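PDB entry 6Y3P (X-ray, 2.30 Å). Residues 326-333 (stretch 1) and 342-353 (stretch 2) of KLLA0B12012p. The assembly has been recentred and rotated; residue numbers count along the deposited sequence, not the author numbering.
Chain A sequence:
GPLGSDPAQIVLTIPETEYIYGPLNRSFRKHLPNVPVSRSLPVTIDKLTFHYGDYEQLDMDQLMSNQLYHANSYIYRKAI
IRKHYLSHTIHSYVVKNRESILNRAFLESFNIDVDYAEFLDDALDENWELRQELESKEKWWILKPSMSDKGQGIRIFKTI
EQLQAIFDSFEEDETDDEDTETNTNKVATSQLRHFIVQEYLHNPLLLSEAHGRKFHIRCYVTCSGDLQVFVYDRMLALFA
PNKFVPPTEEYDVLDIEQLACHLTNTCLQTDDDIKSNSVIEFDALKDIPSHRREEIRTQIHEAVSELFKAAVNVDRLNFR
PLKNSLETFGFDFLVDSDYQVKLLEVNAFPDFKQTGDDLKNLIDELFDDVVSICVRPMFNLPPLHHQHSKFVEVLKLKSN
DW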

# COMPACT_ATOMS: atom_id res chain seq x y z
N LEU A 326 13.53 -9.71 -1.86
CA LEU A 326 13.00 -8.59 -2.63
C LEU A 326 11.49 -8.69 -2.49
O LEU A 326 10.99 -9.77 -2.21
CB LEU A 326 13.46 -8.46 -4.11
CG LEU A 326 13.06 -9.52 -5.15
CD1 LEU A 326 11.58 -9.41 -5.55
CD2 LEU A 326 13.89 -9.32 -6.37
N GLU A 327 10.78 -7.59 -2.64
CA GLU A 327 9.34 -7.65 -2.56
C GLU A 327 8.72 -6.47 -3.25
O GLU A 327 9.17 -5.35 -3.04
CB GLU A 327 8.82 -7.77 -1.10
CG GLU A 327 7.34 -8.13 -1.05
CD GLU A 327 6.73 -8.55 0.27
OE1 GLU A 327 7.50 -8.81 1.22
OE2 GLU A 327 5.48 -8.60 0.36
N THR A 328 7.66 -6.70 -4.04
CA THR A 328 6.96 -5.57 -4.62
C THR A 328 5.61 -5.47 -3.90
O THR A 328 4.88 -6.45 -3.77
CB THR A 328 6.97 -5.49 -6.16
OG1 THR A 328 5.65 -5.30 -6.66
CG2 THR A 328 7.67 -6.62 -6.83
N PHE A 329 5.35 -4.29 -3.36
CA PHE A 329 4.15 -3.99 -2.61
C PHE A 329 3.28 -3.04 -3.43
O PHE A 329 3.79 -2.30 -4.27
CB PHE A 329 4.52 -3.27 -1.29
CG PHE A 329 5.49 -3.98 -0.38
CD1 PHE A 329 6.86 -3.77 -0.50
CD2 PHE A 329 5.03 -4.79 0.65
CE1 PHE A 329 7.76 -4.39 0.38
CE2 PHE A 329 5.94 -5.41 1.54
CZ PHE A 329 7.29 -5.21 1.39
N GLY A 330 1.98 -3.06 -3.12
CA GLY A 330 0.98 -2.18 -3.69
C GLY A 330 0.65 -1.06 -2.73
O GLY A 330 -0.02 -1.29 -1.71
N PHE A 331 1.15 0.17 -3.01
CA PHE A 331 0.89 1.32 -2.16
C PHE A 331 -0.35 2.05 -2.66
O PHE A 331 -0.41 2.44 -3.82
CB PHE A 331 2.08 2.27 -2.10
CG PHE A 331 3.14 1.94 -1.08
CD1 PHE A 331 3.80 0.72 -1.10
CD2 PHE A 331 3.59 2.91 -0.18
CE1 PHE A 331 4.84 0.46 -0.21
CE2 PHE A 331 4.62 2.64 0.71
CZ PHE A 331 5.24 1.42 0.69
N ASP A 332 -1.33 2.20 -1.78
CA ASP A 332 -2.56 2.89 -2.12
C ASP A 332 -2.63 4.27 -1.49
O ASP A 332 -2.60 4.43 -0.25
CB ASP A 332 -3.80 2.04 -1.82
CG ASP A 332 -3.86 0.83 -2.74
OD1 ASP A 332 -4.37 0.97 -3.88
OD2 ASP A 332 -3.32 -0.23 -2.36
N PHE A 333 -2.68 5.25 -2.38
CA PHE A 333 -2.77 6.67 -2.09
C PHE A 333 -4.09 7.28 -2.57
O PHE A 333 -4.56 6.96 -3.66
CB PHE A 333 -1.64 7.43 -2.82
CG PHE A 333 -0.24 7.17 -2.33
CD1 PHE A 333 0.30 7.91 -1.29
CD2 PHE A 333 0.56 6.23 -2.96
CE1 PHE A 333 1.61 7.68 -0.86
CE2 PHE A 333 1.86 5.98 -2.51
CZ PHE A 333 2.37 6.70 -1.46
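Stretch 2, residues 342-353: KLLEVNAFPDFK

How do the two backbones run against each other? Both are extended: residues 326-333 form one strand, and stretch 2 enters as a strand from Lys342 before passing into a loop by Phe349. The strands are antiparallel neighbours, with N-to-C directions 165° apart and axes approaching to 4.6 Å. Gly330 lies opposite Asn347, Phe331 opposite Val346 and Asp332 opposite Glu345.

What holds this register? Gly330 and Asn347 exchange two nearly straight hydrogen bonds, Gly330 N to Asn347 O and Asn347 N to Gly330 O, each 2.8 Å. Asp332 N donates to Glu345 O at 2.9 Å. Asp332 O then receives Leu344 N at 2.8 Å and, weakly, Glu345 N at 3.4 Å. This shared acceptor marks a beta bulge: the register slips by one residue, so that Phe333 pairs with Leu343 and the CA of Phe333 comes 3.3 Å from Lys342 O.

Which side chains pack on the face carrying Phe331 and Phe333? Val346 and Leu343 lie there too, and each lays a methyl over an aromatic ring. Val346 CG2 sits 3.7 Å from the centroid of the Phe331 ring, and Leu343 CD1 sits 3.9 Å from that of Phe333. Leu343 CD1 also reaches Phe331 CD2 at 3.8 Å, bridging the two phenylalanines.

What occupies the other face? Asp332 and Asn347 meet through a weak hydrogen bond, Asn347 ND2 to Asp332 OD2, short at 2.7 Å but poorly angled at 116°. The carboxylates of Asp332 and Glu345 are also close, OD2 to OE2 4.2 Å, a like-charge approach. Beyond the pairing, Pro350 CG packs 3.8 Å from Gly330 N; a CB on Gly330 would sit tightly against Pro350 CB, at 3.1 Å. Farther on, the Phe352 ring turns its edge to Thr328, with CZ 3.6 Å from Thr328 OG1.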

# COMPACT_ATOMS: atom_id res chain seq x y z
N LYS A 342 -2.33 11.17 -0.05
CA LYS A 342 -2.49 10.68 1.30
C LYS A 342 -2.36 9.20 1.29
O LYS A 342 -3.10 8.53 0.58
CB LYS A 342 -3.79 11.22 1.96
CG LYS A 342 -3.46 12.45 2.84
CD LYS A 342 -4.63 13.40 3.08
CE LYS A 342 -4.27 14.59 3.97
NZ LYS A 342 -3.97 14.20 5.39
N LEU A 343 -1.34 8.68 1.98
CA LEU A 343 -1.16 7.23 2.04
C LEU A 343 -2.28 6.60 2.87
O LEU A 343 -2.55 7.03 3.99
CB LEU A 343 0.23 6.80 2.55
CG LEU A 343 0.48 5.29 2.61
CD1 LEU A 343 0.51 4.66 1.22
CD2 LEU A 343 1.75 4.98 3.37
N LEU A 344 -2.93 5.60 2.29
CA LEU A 344 -4.00 4.90 2.94
C LEU A 344 -3.51 3.56 3.48
O LEU A 344 -3.74 3.26 4.65
CB LEU A 344 -5.19 4.73 1.96
CG LEU A 344 -6.36 3.88 2.44
CD1 LEU A 344 -7.18 4.59 3.55
CD2 LEU A 344 -7.25 3.51 1.26
N GLU A 345 -2.85 2.75 2.64
CA GLU A 345 -2.38 1.41 3.03
C GLU A 345 -1.30 0.87 2.10
O GLU A 345 -1.10 1.37 0.99
CB GLU A 345 -3.55 0.40 3.07
CG GLU A 345 -4.18 0.15 1.71
CD GLU A 345 -5.54 -0.52 1.70
OE1 GLU A 345 -5.91 -1.12 2.73
OE2 GLU A 345 -6.22 -0.47 0.65
N VAL A 346 -0.64 -0.19 2.58
CA VAL A 346 0.39 -0.92 1.88
C VAL A 346 -0.13 -2.35 1.82
O VAL A 346 -0.48 -2.92 2.85
CB VAL A 346 1.77 -0.77 2.61
CG1 VAL A 346 2.85 -1.63 1.96
CG2 VAL A 346 2.20 0.69 2.70
N ASN A 347 -0.25 -2.90 0.62
CA ASN A 347 -0.73 -4.26 0.40
C ASN A 347 0.39 -5.14 -0.13
O ASN A 347 1.04 -4.82 -1.13
CB ASN A 347 -1.93 -4.29 -0.57
CG ASN A 347 -3.12 -3.52 -0.08
OD1 ASN A 347 -3.78 -3.90 0.90
ND2 ASN A 347 -3.41 -2.42 -0.73
N ALA A 348 0.62 -6.23 0.58
CA ALA A 348 1.55 -7.30 0.26
C ALA A 348 0.83 -8.17 -0.74
O ALA A 348 -0.41 -8.28 -0.69
CB ALA A 348 1.84 -8.13 1.52
N PHE A 349 1.60 -8.79 -1.65
CA PHE A 349 1.14 -9.71 -2.69
C PHE A 349 -0.13 -9.17 -3.41
O PHE A 349 -1.19 -9.81 -3.43
CB PHE A 349 0.98 -11.13 -2.10
CG PHE A 349 2.35 -11.76 -1.90
CD1 PHE A 349 3.14 -11.41 -0.81
CD2 PHE A 349 2.86 -12.65 -2.84
CE1 PHE A 349 4.42 -11.95 -0.66
CE2 PHE A 349 4.15 -13.18 -2.69
CZ PHE A 349 4.91 -12.84 -1.59
N PRO A 350 -0.02 -7.93 -3.97
CA PRO A 350 -1.19 -7.33 -4.65
C PRO A 350 -1.60 -8.08 -5.92
O PRO A 350 -0.77 -8.76 -6.53
CB PRO A 350 -0.69 -5.92 -5.00
CG PRO A 350 0.80 -6.08 -5.14
CD PRO A 350 1.16 -7.04 -4.07
N ASP A 351 -2.88 -7.95 -6.31
CA ASP A 351 -3.34 -8.58 -7.54
C ASP A 351 -2.87 -7.66 -8.66
O ASP A 351 -3.21 -6.48 -8.68
CB ASP A 351 -4.89 -8.79 -7.57
CG ASP A 351 -5.41 -9.82 -8.58
OD1 ASP A 351 -4.59 -10.64 -9.10
OD2 ASP A 351 -6.64 -9.86 -8.82
N PHE A 352 -1.99 -8.18 -9.50
CA PHE A 352 -1.43 -7.48 -10.65
C PHE A 352 -2.35 -7.65 -11.87
O PHE A 352 -2.14 -6.96 -12.86
CB PHE A 352 -0.01 -8.00 -10.97
CG PHE A 352 1.02 -7.76 -9.90
CD1 PHE A 352 1.67 -6.53 -9.78
CD2 PHE A 352 1.39 -8.79 -9.02
CE1 PHE A 352 2.63 -6.32 -8.78
CE2 PHE A 352 2.34 -8.56 -8.02
CZ PHE A 352 2.96 -7.34 -7.91
N LYS A 353 -3.36 -8.57 -11.81
CA LYS A 353 -4.27 -8.84 -12.94
C LYS A 353 -5.03 -7.60 -13.47
O LYS A 353 -5.71 -6.91 -12.70
CB LYS A 353 -5.25 -9.99 -12.64
CG LYS A 353 -5.80 -10.59 -13.93
CD LYS A 353 -7.01 -11.48 -13.75
CE LYS A 353 -8.02 -11.34 -14.88
NZ LYS A 353 -7.41 -11.23 -16.25